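Local atomic coordinates of apoptosis regulator Bcl-2 homolog (Canarypox virus, PDB entry 5WOS), a protein that inhibits apoptosis of the host cell and interacts with proapoptotic BAK1, BAX and other BH3-containing proteins. Residues A[21-26]-A[123-128]; A[55-58]-A[63-66]; A[93-98]-A[127-132]. All coordinates share one frame; numbering follows the deposited sequence.

Contact 1: A[21-26]-A[123-128]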
ATOM      1  N   ASN A  21      -3.632   7.270   8.345  1.00 39.63           N
ATOM      2  CA  ASN A  21      -5.032   7.073   8.716  1.00 42.40           C
ATOM      3  C   ASN A  21      -5.768   6.222   7.686  1.00 38.40           C
ATOM      4  O   ASN A  21      -6.573   5.355   8.047  1.00 40.31           O
ATOM      5  CB  ASN A  21      -5.732   8.421   8.886  1.00 33.60           C
ATOM      6  CG  ASN A  21      -7.203   8.274   9.213  1.00 46.40           C
ATOM      7  OD1 ASN A  21      -8.069   8.497   8.364  1.00 39.26           O
ATOM      8  ND2 ASN A  21      -7.494   7.882  10.447  1.00 44.03           N
ATOM      9  N   ILE A  22      -5.503   6.450   6.400  1.00 34.85           N
ATOM     10  CA  ILE A  22      -6.195   5.706   5.352  1.00 36.18           C
ATOM     11  C   ILE A  22      -5.638   4.295   5.222  1.00 38.93           C
ATOM     12  O   ILE A  22      -6.395   3.324   5.107  1.00 38.90           O
ATOM     13  CB  ILE A  22      -6.105   6.485   4.028  1.00 37.61           C
ATOM     14  CG1 ILE A  22      -7.180   7.571   4.003  1.00 35.78           C
ATOM     15  CG2 ILE A  22      -6.255   5.561   2.821  1.00 32.42           C
ATOM     16  CD1 ILE A  22      -6.849   8.695   3.084  1.00 45.17           C
ATOM     17  N   ILE A  23      -4.311   4.154   5.228  1.00 36.33           N
ATOM     18  CA  ILE A  23      -3.710   2.829   5.123  1.00 34.12           C
ATOM     19  C   ILE A  23      -4.093   1.978   6.326  1.00 33.72           C
ATOM     20  O   ILE A  23      -4.433   0.797   6.188  1.00 31.78           O
ATOM     21  CB  ILE A  23      -2.181   2.947   4.982  1.00 36.06           C
ATOM     22  CG1 ILE A  23      -1.820   3.758   3.734  1.00 33.34           C
ATOM     23  CG2 ILE A  23      -1.549   1.559   4.925  1.00 35.90           C
ATOM     24  CD1 ILE A  23      -0.342   4.018   3.581  1.00 40.06           C
ATOM     25  N   GLN A  24      -4.022   2.553   7.526  1.00 34.71           N
ATOM     26  CA  GLN A  24      -4.347   1.792   8.726  1.00 38.54           C
ATOM     27  C   GLN A  24      -5.768   1.243   8.660  1.00 35.72           C
ATOM     28  O   GLN A  24      -6.009   0.078   8.995  1.00 37.24           O
ATOM     29  CB  GLN A  24      -4.159   2.673   9.959  1.00 39.12           C
ATOM     30  CG  GLN A  24      -3.881   1.906  11.235  1.00 52.72           C
ATOM     31  CD  GLN A  24      -3.129   2.739  12.250  1.00 57.02           C
ATOM     32  OE1 GLN A  24      -3.257   3.964  12.285  1.00 56.03           O
ATOM     33  NE2 GLN A  24      -2.326   2.078  13.076  1.00 68.26           N
ATOM     34  N   ASN A  25      -6.718   2.057   8.209  1.00 38.95           N
ATOM     35  CA  ASN A  25      -8.105   1.612   8.184  1.00 39.74           C
ATOM     36  C   ASN A  25      -8.385   0.651   7.036  1.00 37.69           C
ATOM     37  O   ASN A  25      -9.222  -0.247   7.185  1.00 35.29           O
ATOM     38  CB  ASN A  25      -9.039   2.823   8.115  1.00 36.43           C
ATOM     39  CG  ASN A  25      -9.325   3.412   9.486  1.00 39.00           C
ATOM     40  OD1 ASN A  25     -10.184   2.920  10.215  1.00 47.45           O
ATOM     41  ND2 ASN A  25      -8.606   4.470   9.842  1.00 43.49           N
ATOM     42  N   TYR A  26      -7.709   0.801   5.895  1.00 37.06           N
ATOM     43  CA  TYR A  26      -7.910  -0.164   4.821  1.00 33.94           C
ATOM     44  C   TYR A  26      -7.370  -1.534   5.213  1.00 33.38           C
ATOM     45  O   TYR A  26      -8.011  -2.559   4.952  1.00 36.37           O
ATOM     46  CB  TYR A  26      -7.260   0.319   3.528  1.00 36.57           C
ATOM     47  CG  TYR A  26      -7.459  -0.655   2.388  1.00 32.13           C
ATOM     48  CD1 TYR A  26      -6.393  -1.370   1.863  1.00 29.92           C
ATOM     49  CD2 TYR A  26      -8.720  -0.879   1.859  1.00 32.45           C
ATOM     50  CE1 TYR A  26      -6.578  -2.269   0.835  1.00 32.47           C
ATOM     51  CE2 TYR A  26      -8.913  -1.769   0.830  1.00 34.78           C
ATOM     52  CZ  TYR A  26      -7.839  -2.465   0.324  1.00 35.63           C
ATOM     53  OH  TYR A  26      -8.030  -3.360  -0.704  1.00 38.19           O
ATOM     54  N   ASP A 123       2.479   1.368   9.523  1.00 46.57           N
ATOM     55  CA  ASP A 123       3.593   2.284   9.735  1.00 42.69           C
ATOM     56  C   ASP A 123       4.775   1.932   8.843  1.00 44.70           C
ATOM     57  O   ASP A 123       5.477   2.826   8.355  1.00 45.11           O
ATOM     58  CB  ASP A 123       4.003   2.264  11.205  1.00 43.75           C
ATOM     59  CG  ASP A 123       3.015   2.987  12.099  1.00 46.59           C
ATOM     60  OD1 ASP A 123       2.870   4.220  11.961  1.00 57.66           O
ATOM     61  OD2 ASP A 123       2.376   2.317  12.935  1.00 66.31           O
ATOM     62  N   ILE A 124       5.002   0.639   8.603  1.00 44.30           N
ATOM     63  CA  ILE A 124       6.177   0.216   7.845  1.00 46.96           C
ATOM     64  C   ILE A 124       6.101   0.707   6.403  1.00 55.21           C
ATOM     65  O   ILE A 124       7.096   1.195   5.849  1.00 43.91           O
ATOM     66  CB  ILE A 124       6.341  -1.313   7.914  1.00 50.55           C
ATOM     67  CG1 ILE A 124       6.685  -1.740   9.344  1.00 52.47           C
ATOM     68  CG2 ILE A 124       7.434  -1.786   6.947  1.00 51.22           C
ATOM     69  CD1 ILE A 124       6.717  -3.242   9.558  1.00 65.92           C
ATOM     70  N   ILE A 125       4.938   0.579   5.761  1.00 51.17           N
ATOM     71  CA  ILE A 125       4.845   1.033   4.378  1.00 45.01           C
ATOM     72  C   ILE A 125       4.703   2.549   4.324  1.00 45.04           C
ATOM     73  O   ILE A 125       5.309   3.205   3.470  1.00 46.01           O
ATOM     74  CB  ILE A 125       3.710   0.316   3.618  1.00 37.77           C
ATOM     75  CG1 ILE A 125       2.324   0.834   4.006  1.00 47.53           C
ATOM     76  CG2 ILE A 125       3.783  -1.193   3.840  1.00 43.21           C
ATOM     77  CD1 ILE A 125       1.259   0.386   3.032  1.00 55.23           C
ATOM     78  N   THR A 126       3.938   3.136   5.248  1.00 40.20           N
ATOM     79  CA  THR A 126       3.855   4.592   5.310  1.00 39.02           C
ATOM     80  C   THR A 126       5.236   5.204   5.509  1.00 43.33           C
ATOM     81  O   THR A 126       5.565   6.231   4.900  1.00 39.67           O
ATOM     82  CB  THR A 126       2.915   5.026   6.436  1.00 37.97           C
ATOM     83  OG1 THR A 126       1.675   4.317   6.334  1.00 40.44           O
ATOM     84  CG2 THR A 126       2.635   6.521   6.355  1.00 36.71           C
ATOM     85  N   GLU A 127       6.058   4.585   6.359  1.00 40.24           N
ATOM     86  CA  GLU A 127       7.440   5.028   6.516  1.00 42.10           C
ATOM     87  C   GLU A 127       8.214   4.879   5.213  1.00 43.41           C
ATOM     88  O   GLU A 127       8.846   5.833   4.741  1.00 42.98           O
ATOM     89  CB  GLU A 127       8.123   4.236   7.632  1.00 42.76           C
ATOM     90  CG  GLU A 127       8.088   4.910   8.991  1.00 51.26           C
ATOM     91  CD  GLU A 127       8.859   4.135  10.043  1.00 75.69           C
ATOM     92  OE1 GLU A 127       8.238   3.712  11.043  1.00 71.78           O
ATOM     93  OE2 GLU A 127      10.083   3.939   9.867  1.00 69.49           O
ATOM     94  N   SER A 128       8.191   3.679   4.625  1.00 42.60           N
ATOM     95  CA  SER A 128       8.883   3.462   3.358  1.00 36.78           C
ATOM     96  C   SER A 128       8.346   4.388   2.275  1.00 40.42           C
ATOM     97  O   SER A 128       9.112   4.914   1.460  1.00 41.77           O
ATOM     98  CB  SER A 128       8.741   2.004   2.925  1.00 35.76           C
ATOM     99  OG  SER A 128       9.117   1.118   3.964  1.00 38.56           O
TER

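Contact 2: A[55-58]-A[63-66]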
ATOM      1  N   ILE A  55      -9.652  -3.475  -6.599  1.00 37.12           N
ATOM      2  CA  ILE A  55      -9.537  -3.876  -8.000  1.00 38.51           C
ATOM      3  C   ILE A  55      -8.194  -4.553  -8.243  1.00 41.38           C
ATOM      4  O   ILE A  55      -8.120  -5.616  -8.869  1.00 44.58           O
ATOM      5  CB  ILE A  55      -9.719  -2.663  -8.931  1.00 44.55           C
ATOM      6  CG1 ILE A  55     -11.055  -1.961  -8.668  1.00 55.80           C
ATOM      7  CG2 ILE A  55      -9.661  -3.106 -10.390  1.00 51.84           C
ATOM      8  CD1 ILE A  55     -11.106  -0.545  -9.208  1.00 51.82           C
ATOM      9  N   ILE A  56      -7.112  -3.941  -7.759  1.00 40.64           N
ATOM     10  CA  ILE A  56      -5.784  -4.521  -7.939  1.00 39.85           C
ATOM     11  C   ILE A  56      -5.722  -5.905  -7.305  1.00 37.75           C
ATOM     12  O   ILE A  56      -5.220  -6.863  -7.906  1.00 43.85           O
ATOM     13  CB  ILE A  56      -4.711  -3.580  -7.361  1.00 38.72           C
ATOM     14  CG1 ILE A  56      -4.500  -2.399  -8.310  1.00 43.14           C
ATOM     15  CG2 ILE A  56      -3.395  -4.318  -7.125  1.00 41.69           C
ATOM     16  CD1 ILE A  56      -3.687  -1.281  -7.713  1.00 35.77           C
ATOM     17  N   LEU A  57      -6.227  -6.031  -6.079  1.00 38.18           N
ATOM     18  CA  LEU A  57      -6.225  -7.324  -5.407  1.00 37.35           C
ATOM     19  C   LEU A  57      -7.013  -8.353  -6.206  1.00 42.79           C
ATOM     20  O   LEU A  57      -6.531  -9.460  -6.467  1.00 42.75           O
ATOM     21  CB  LEU A  57      -6.800  -7.178  -3.996  1.00 40.71           C
ATOM     22  CG  LEU A  57      -5.894  -6.496  -2.966  1.00 44.21           C
ATOM     23  CD1 LEU A  57      -6.665  -6.190  -1.693  1.00 43.94           C
ATOM     24  CD2 LEU A  57      -4.686  -7.362  -2.651  1.00 43.45           C
ATOM     25  N   ARG A  58      -8.231  -7.998  -6.615  1.00 49.58           N
ATOM     26  CA  ARG A  58      -9.074  -8.946  -7.333  1.00 52.42           C
ATOM     27  C   ARG A  58      -8.395  -9.456  -8.598  1.00 48.50           C
ATOM     28  O   ARG A  58      -8.563 -10.625  -8.961  1.00 61.55           O
ATOM     29  CB  ARG A  58     -10.416  -8.293  -7.666  1.00 48.97           C
ATOM     30  CG  ARG A  58     -11.358  -9.166  -8.477  1.00 59.15           C
ATOM     31  CD  ARG A  58     -11.419  -8.699  -9.916  1.00 63.91           C
ATOM     32  NE  ARG A  58     -11.966  -7.347 -10.031  1.00 46.39           N
ATOM     33  CZ  ARG A  58     -11.870  -6.589 -11.118  1.00 62.23           C
ATOM     34  NH1 ARG A  58     -11.241  -7.039 -12.195  1.00 67.95           N
ATOM     35  NH2 ARG A  58     -12.399  -5.375 -11.127  1.00 58.75           N
ATOM     36  N   GLU A  63      -0.973 -13.649  -8.463  1.00 54.30           N
ATOM     37  CA  GLU A  63       0.441 -13.307  -8.572  1.00 54.40           C
ATOM     38  C   GLU A  63       1.033 -12.984  -7.208  1.00 55.57           C
ATOM     39  O   GLU A  63       2.137 -13.438  -6.878  1.00 52.83           O
ATOM     40  CB  GLU A  63       0.626 -12.132  -9.533  1.00 64.94           C
ATOM     41  CG  GLU A  63       0.649 -12.532 -11.000  1.00 85.69           C
ATOM     42  CD  GLU A  63       1.797 -13.473 -11.331  1.00 91.99           C
ATOM     43  OE1 GLU A  63       2.953 -13.150 -10.982  1.00 81.27           O
ATOM     44  OE2 GLU A  63       1.542 -14.542 -11.927  1.00 92.67           O
ATOM     45  N   PHE A  64       0.318 -12.198  -6.401  1.00 54.95           N
ATOM     46  CA  PHE A  64       0.784 -11.905  -5.050  1.00 49.63           C
ATOM     47  C   PHE A  64       1.048 -13.186  -4.265  1.00 51.00           C
ATOM     48  O   PHE A  64       2.043 -13.284  -3.540  1.00 54.68           O
ATOM     49  CB  PHE A  64      -0.243 -11.045  -4.313  1.00 49.34           C
ATOM     50  CG  PHE A  64      -0.360  -9.631  -4.824  1.00 44.23           C
ATOM     51  CD1 PHE A  64       0.507  -9.132  -5.784  1.00 43.61           C
ATOM     52  CD2 PHE A  64      -1.341  -8.791  -4.318  1.00 40.67           C
ATOM     53  CE1 PHE A  64       0.391  -7.829  -6.234  1.00 47.11           C
ATOM     54  CE2 PHE A  64      -1.463  -7.487  -4.763  1.00 43.06           C
ATOM     55  CZ  PHE A  64      -0.595  -7.004  -5.721  1.00 44.48           C
ATOM     56  N   ARG A  65       0.154 -14.173  -4.385  1.00 55.29           N
ATOM     57  CA  ARG A  65       0.316 -15.437  -3.668  1.00 54.18           C
ATOM     58  C   ARG A  65       1.580 -16.174  -4.097  1.00 59.02           C
ATOM     59  O   ARG A  65       2.221 -16.847  -3.280  1.00 63.13           O
ATOM     60  CB  ARG A  65      -0.909 -16.323  -3.898  1.00 64.19           C
ATOM     61  CG  ARG A  65      -0.985 -17.559  -3.009  1.00 65.08           C
ATOM     62  CD  ARG A  65      -2.193 -18.410  -3.387  1.00 71.53           C
ATOM     63  NE  ARG A  65      -2.697 -19.206  -2.266  1.00 98.35           N
ATOM     64  CZ  ARG A  65      -2.536 -20.520  -2.110  1.00106.04           C
ATOM     65  NH1 ARG A  65      -3.048 -21.120  -1.043  1.00 91.37           N
ATOM     66  NH2 ARG A  65      -1.876 -21.243  -3.007  1.00 96.24           N
ATOM     67  N   LYS A  66       1.945 -16.082  -5.376  1.00 59.82           N
ATOM     68  CA  LYS A  66       3.151 -16.758  -5.846  1.00 61.75           C
ATOM     69  C   LYS A  66       4.402 -16.017  -5.394  1.00 61.27           C
ATOM     70  O   LYS A  66       5.331 -16.621  -4.844  1.00 68.90           O
ATOM     71  CB  LYS A  66       3.121 -16.876  -7.366  1.00 56.34           C
ATOM     72  CG  LYS A  66       1.919 -17.616  -7.902  1.00 55.76           C
ATOM     73  CD  LYS A  66       2.066 -17.802  -9.389  1.00 54.67           C
ATOM     74  CE  LYS A  66       0.784 -18.271 -10.033  1.00 62.27           C
ATOM     75  NZ  LYS A  66       0.854 -18.070 -11.507  1.00 85.99           N
TER

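Contact 3: A[93-98]-A[127-132]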
ATOM      1  N   GLY A  93      -0.475   5.172  -9.438  1.00 31.02           N
ATOM      2  CA  GLY A  93      -0.672   3.762  -9.726  1.00 37.83           C
ATOM      3  C   GLY A  93       0.280   2.879  -8.945  1.00 37.31           C
ATOM      4  O   GLY A  93      -0.122   1.859  -8.378  1.00 34.25           O
ATOM      5  N   ARG A  94       1.555   3.265  -8.889  1.00 38.80           N
ATOM      6  CA  ARG A  94       2.523   2.498  -8.113  1.00 38.69           C
ATOM      7  C   ARG A  94       2.252   2.618  -6.619  1.00 31.34           C
ATOM      8  O   ARG A  94       2.341   1.625  -5.886  1.00 35.20           O
ATOM      9  CB  ARG A  94       3.939   2.960  -8.455  1.00 37.22           C
ATOM     10  CG  ARG A  94       4.346   2.604  -9.873  1.00 40.03           C
ATOM     11  CD  ARG A  94       5.679   3.211 -10.272  1.00 40.80           C
ATOM     12  NE  ARG A  94       6.041   2.836 -11.637  1.00 48.12           N
ATOM     13  CZ  ARG A  94       7.232   3.048 -12.185  1.00 49.29           C
ATOM     14  NH1 ARG A  94       8.197   3.634 -11.490  1.00 46.43           N
ATOM     15  NH2 ARG A  94       7.460   2.665 -13.432  1.00 53.62           N
ATOM     16  N   VAL A  95       1.912   3.820  -6.149  1.00 33.20           N
ATOM     17  CA  VAL A  95       1.621   4.015  -4.729  1.00 38.15           C
ATOM     18  C   VAL A  95       0.448   3.143  -4.300  1.00 38.23           C
ATOM     19  O   VAL A  95       0.467   2.542  -3.218  1.00 38.24           O
ATOM     20  CB  VAL A  95       1.354   5.505  -4.440  1.00 36.44           C
ATOM     21  CG1 VAL A  95       0.853   5.703  -3.021  1.00 36.01           C
ATOM     22  CG2 VAL A  95       2.622   6.321  -4.662  1.00 40.59           C
ATOM     23  N   ILE A  96      -0.592   3.059  -5.134  1.00 36.52           N
ATOM     24  CA  ILE A  96      -1.755   2.248  -4.785  1.00 33.60           C
ATOM     25  C   ILE A  96      -1.399   0.767  -4.805  1.00 34.48           C
ATOM     26  O   ILE A  96      -1.813   0.003  -3.921  1.00 36.18           O
ATOM     27  CB  ILE A  96      -2.925   2.565  -5.734  1.00 39.08           C
ATOM     28  CG1 ILE A  96      -3.409   4.008  -5.533  1.00 37.29           C
ATOM     29  CG2 ILE A  96      -4.066   1.576  -5.537  1.00 37.65           C
ATOM     30  CD1 ILE A  96      -4.068   4.273  -4.195  1.00 43.11           C
ATOM     31  N   SER A  97      -0.639   0.333  -5.814  1.00 29.15           N
ATOM     32  CA  SER A  97      -0.218  -1.063  -5.888  1.00 32.25           C
ATOM     33  C   SER A  97       0.554  -1.477  -4.642  1.00 35.79           C
ATOM     34  O   SER A  97       0.407  -2.604  -4.157  1.00 32.44           O
ATOM     35  CB  SER A  97       0.632  -1.278  -7.139  1.00 33.13           C
ATOM     36  OG  SER A  97      -0.057  -0.821  -8.286  1.00 35.59           O
ATOM     37  N   ILE A  98       1.393  -0.579  -4.118  1.00 35.61           N
ATOM     38  CA  ILE A  98       2.111  -0.851  -2.875  1.00 35.10           C
ATOM     39  C   ILE A  98       1.129  -1.069  -1.730  1.00 31.29           C
ATOM     40  O   ILE A  98       1.248  -2.025  -0.954  1.00 27.15           O
ATOM     41  CB  ILE A  98       3.084   0.301  -2.569  1.00 29.05           C
ATOM     42  CG1 ILE A  98       4.246   0.286  -3.560  1.00 30.51           C
ATOM     43  CG2 ILE A  98       3.602   0.227  -1.125  1.00 32.27           C
ATOM     44  CD1 ILE A  98       4.931   1.627  -3.705  1.00 43.84           C
ATOM     45  N   GLU A 127       6.058   4.585   6.359  1.00 40.24           N
ATOM     46  CA  GLU A 127       7.440   5.028   6.516  1.00 42.10           C
ATOM     47  C   GLU A 127       8.214   4.879   5.213  1.00 43.41           C
ATOM     48  O   GLU A 127       8.846   5.833   4.741  1.00 42.98           O
ATOM     49  CB  GLU A 127       8.123   4.236   7.632  1.00 42.76           C
ATOM     50  CG  GLU A 127       8.088   4.910   8.991  1.00 51.26           C
ATOM     51  CD  GLU A 127       8.859   4.135  10.043  1.00 75.69           C
ATOM     52  OE1 GLU A 127       8.238   3.712  11.043  1.00 71.78           O
ATOM     53  OE2 GLU A 127      10.083   3.939   9.867  1.00 69.49           O
ATOM     54  N   SER A 128       8.191   3.679   4.625  1.00 42.60           N
ATOM     55  CA  SER A 128       8.883   3.462   3.358  1.00 36.78           C
ATOM     56  C   SER A 128       8.346   4.388   2.275  1.00 40.42           C
ATOM     57  O   SER A 128       9.112   4.914   1.460  1.00 41.77           O
ATOM     58  CB  SER A 128       8.741   2.004   2.925  1.00 35.76           C
ATOM     59  OG  SER A 128       9.117   1.118   3.964  1.00 38.56           O
ATOM     60  N   LEU A 129       7.029   4.598   2.250  1.00 38.61           N
ATOM     61  CA  LEU A 129       6.434   5.455   1.230  1.00 37.00           C
ATOM     62  C   LEU A 129       6.914   6.894   1.383  1.00 42.03           C
ATOM     63  O   LEU A 129       7.309   7.538   0.405  1.00 52.79           O
ATOM     64  CB  LEU A 129       4.907   5.380   1.318  1.00 38.74           C
ATOM     65  CG  LEU A 129       4.066   5.218   0.052  1.00 47.16           C
ATOM     66  CD1 LEU A 129       4.575   4.109  -0.852  1.00 41.74           C
ATOM     67  CD2 LEU A 129       2.634   4.922   0.467  1.00 54.54           C
ATOM     68  N   LEU A 130       6.895   7.413   2.610  1.00 42.94           N
ATOM     69  CA  LEU A 130       7.284   8.801   2.837  1.00 49.55           C
ATOM     70  C   LEU A 130       8.790   9.000   2.764  1.00 47.48           C
ATOM     71  O   LEU A 130       9.249  10.097   2.426  1.00 57.52           O
ATOM     72  CB  LEU A 130       6.764   9.270   4.194  1.00 48.37           C
ATOM     73  CG  LEU A 130       5.246   9.315   4.267  1.00 44.58           C
ATOM     74  CD1 LEU A 130       4.803   9.343   5.693  1.00 49.81           C
ATOM     75  CD2 LEU A 130       4.727  10.522   3.523  1.00 47.81           C
ATOM     76  N   SER A 131       9.570   7.970   3.084  1.00 45.78           N
ATOM     77  CA  SER A 131      11.017   8.074   2.966  1.00 54.55           C
ATOM     78  C   SER A 131      11.464   8.469   1.566  1.00 53.78           C
ATOM     79  O   SER A 131      12.628   8.846   1.392  1.00 61.67           O
ATOM     80  CB  SER A 131      11.670   6.748   3.359  1.00 45.32           C
ATOM     81  OG  SER A 131      13.042   6.733   3.008  1.00 67.62           O
ATOM     82  N   ARG A 132      10.579   8.393   0.568  1.00 58.32           N
ATOM     83  CA  ARG A 132      10.942   8.703  -0.811  1.00 58.54           C
ATOM     84  C   ARG A 132       9.962   9.614  -1.538  1.00 48.96           C
ATOM     85  O   ARG A 132      10.342  10.176  -2.573  1.00 49.78           O
ATOM     86  CB  ARG A 132      11.083   7.409  -1.624  1.00 61.33           C
ATOM     87  CG  ARG A 132      12.028   6.387  -1.012  1.00 73.62           C
ATOM     88  CD  ARG A 132      13.255   6.167  -1.873  1.00 60.84           C
ATOM     89  NE  ARG A 132      14.037   7.389  -2.062  1.00 71.65           N
ATOM     90  CZ  ARG A 132      15.037   7.777  -1.273  1.00 77.07           C
ATOM     91  NH1 ARG A 132      15.396   7.045  -0.225  1.00 63.70           N
ATOM     92  NH2 ARG A 132      15.685   8.904  -1.537  1.00 66.26           N
TER

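Contact 1: A[21-26]-A[123-128]
Ile23 of helix 14-32 packs on Ile125 and Thr126 of helix 121-138. The contact is small and buried. Before this residue, Asn21 lies on a flank of the same helix. Its backbone O takes a nearly straight bond from Asn25 ND2, 2.9 Å long with an angle of 174° at the hydrogen. Asn21 O lies almost in the amide plane of Asn25, which fixes how that amide is turned. Ile22 is carried to another side, where it packs on Trp143 and Thr45.

Ile23 comes next. Of residues 21-26 it makes the contact; Ile19, Leu20 and Phe27 of the same helix add to the packing on residues 123-128. Its CA-CB bond points at helix 121-138, and both branches are used. CG2 lies 3.6 Å from Ile125 CD1. The longer branch carries its end methyl further, and Ile23 CD1 stops 3.4 Å from Thr126 OG1. The Ile23 and Thr126 side chains overlap, each heading toward the other's helix. Ile125 sets CG1 between its backbone N and carbonyl carbon (chi1 75°). This holds CD1 within reach of both ends of the Ile23 fork. The hydroxyl of Thr126 is bonded to Pro122 O one turn earlier. Its oxygen therefore meets the Ile23 methyl by van der Waals contact while its polar need is met within its own helix.

Asn25 and Tyr26 complete the segment and look elsewhere. Asn25 OD1 accepts from Arg36 NE, and Tyr26 OH bonds Asp54 OD1 on helix 43-69. The closest CA atoms are those of Ile23 and Thr126, 7.8 Å apart. An aliphatic seam of this kind joins an early and a late helix of the all-helical Bcl-2 fold, two helices far apart in sequence but side by side in the bundle.

Contact 2: A[55-58]-A[63-66]
Phe64 presents one side of its ring rim to Leu57, with the CD2 methyl of Leu57 lying at the ring edge and in its plane. That methyl is 3.9 Å from Phe64 CE2 and 4.0 Å from Phe64 CD2, so it lies beside the bond between them, outside the ring. The two side chains cross at about a right angle. Ile56 comes in differently. Its short branch ends near the far tip of the ring, with Ile56 CG2 4.1 Å from Phe64 CZ, and the approach is oblique to the ring. The two methyls meet adjoining ring atoms, Leu57 CD2 at CD2 and CE2, Ile56 CG2 nearest CZ.

The CA-CB bond of Phe64 points back at residues 55-58. Its CG stands anti to the carbonyl carbon (chi1 -70°), and this swings the ring to where Ile56 and Leu57 meet it. In Ile56 it is CG2, anti to the backbone N, that makes the contact, while CG1 leads elsewhere.

Both segments belong to helix 43-69. The CA atoms of Leu57 and Phe64, seven residues apart, are 8.4 Å from each other. A straight alpha helix would set them further apart, so the helix probably bends between the two segments, with the aromatic ring on the inner side of the bend. In Bcl-2 proteins this part of the chain borders the groove that takes BH3 helices. Here the bound peptide packs an aromatic side chain on Ile56 and an apolar one on Phe64.

Phe64 also makes an edge-to-face pair with Phe101 of helix 92-112 and touches Tyr104 there. Further out, Glu63 and Lys66 form a long salt bridge, OE2 to NZ 3.6 Å. Glu63 OE1 lies close to an acidic side chain of the peptide, where the like charges would probably repel.

Contact 3: A[93-98]-A[127-132]
Leu129 reaches from helix 121-138 and lays its forked end over Val95 and Ile98 of helix 92-112. Each methyl has its own partner. CD1 of Leu129 lies 3.8 Å from CD1 of Ile98 and 4.0 Å from CG2 of the same residue. The other methyl, Leu129 CD2, is 4.0 Å from Val95 CG1. Both branches of Ile98 therefore meet one methyl, and the Ile98 and Leu129 side chains lie alongside, pointing opposite ways. Val95 and Leu129 meet at a slant instead.

Val95 places CG1 anti to its backbone N (chi1 172°), and this is the methyl that meets the leucine. Val95 and Ile98 are three residues apart, so they lie near each other on one flank of their helix. Leu129 is set against both. Its first torsion (chi1 -135°) falls away from the usual staggered values, so the exact setting of its fork may be less certain than its place in the packing. The CA atoms of Val95 and Leu129 are 7.8 Å apart. The contact is wholly apolar.

Ser97 turns its hydroxyl back onto its own helix. Its OG gives a bond of 2.7 Å to Gly93 O, which also accepts from Ser97 N. The two donors reach that oxygen from opposite faces of the carbonyl plane. Gly93 and Arg94 belong to the Trp-Gly-Arg element that marks the BH1 region of Bcl-2 proteins. Arg94 NE makes a salt bridge with an acidic side chain of the bound peptide, and Arg94 NH1 makes another with Asp88.

Other helices surround this pair: Ile98 also touches Val82 of helix 78-86, Ile96 packs on Met52 and Cys53 of helix 43-69, and Leu130 leans on helix 14-32.

Overall arrangement
Contacts 1 and 3 both use helix 121-138 and share Glu127 and Ser128. Their centres are about 9 Å apart. One joins that helix to helix 14-32, the other to helix 92-112. Contact 2 lies further out, its centre about 19 Å from that of contact 1 and about 17 Å from that of contact 3. It still touches both. Tyr26 OH packs 3.3 Å from Leu57 CD1, and Ile56 CD1 lies 3.6 Å from Ile96 CG2. Contacts 2 and 3 both reach the bound peptide, through Ile56 and Phe64 in one and Arg94, Ser97 and Ile98 in the other. They therefore help line the peptide groove.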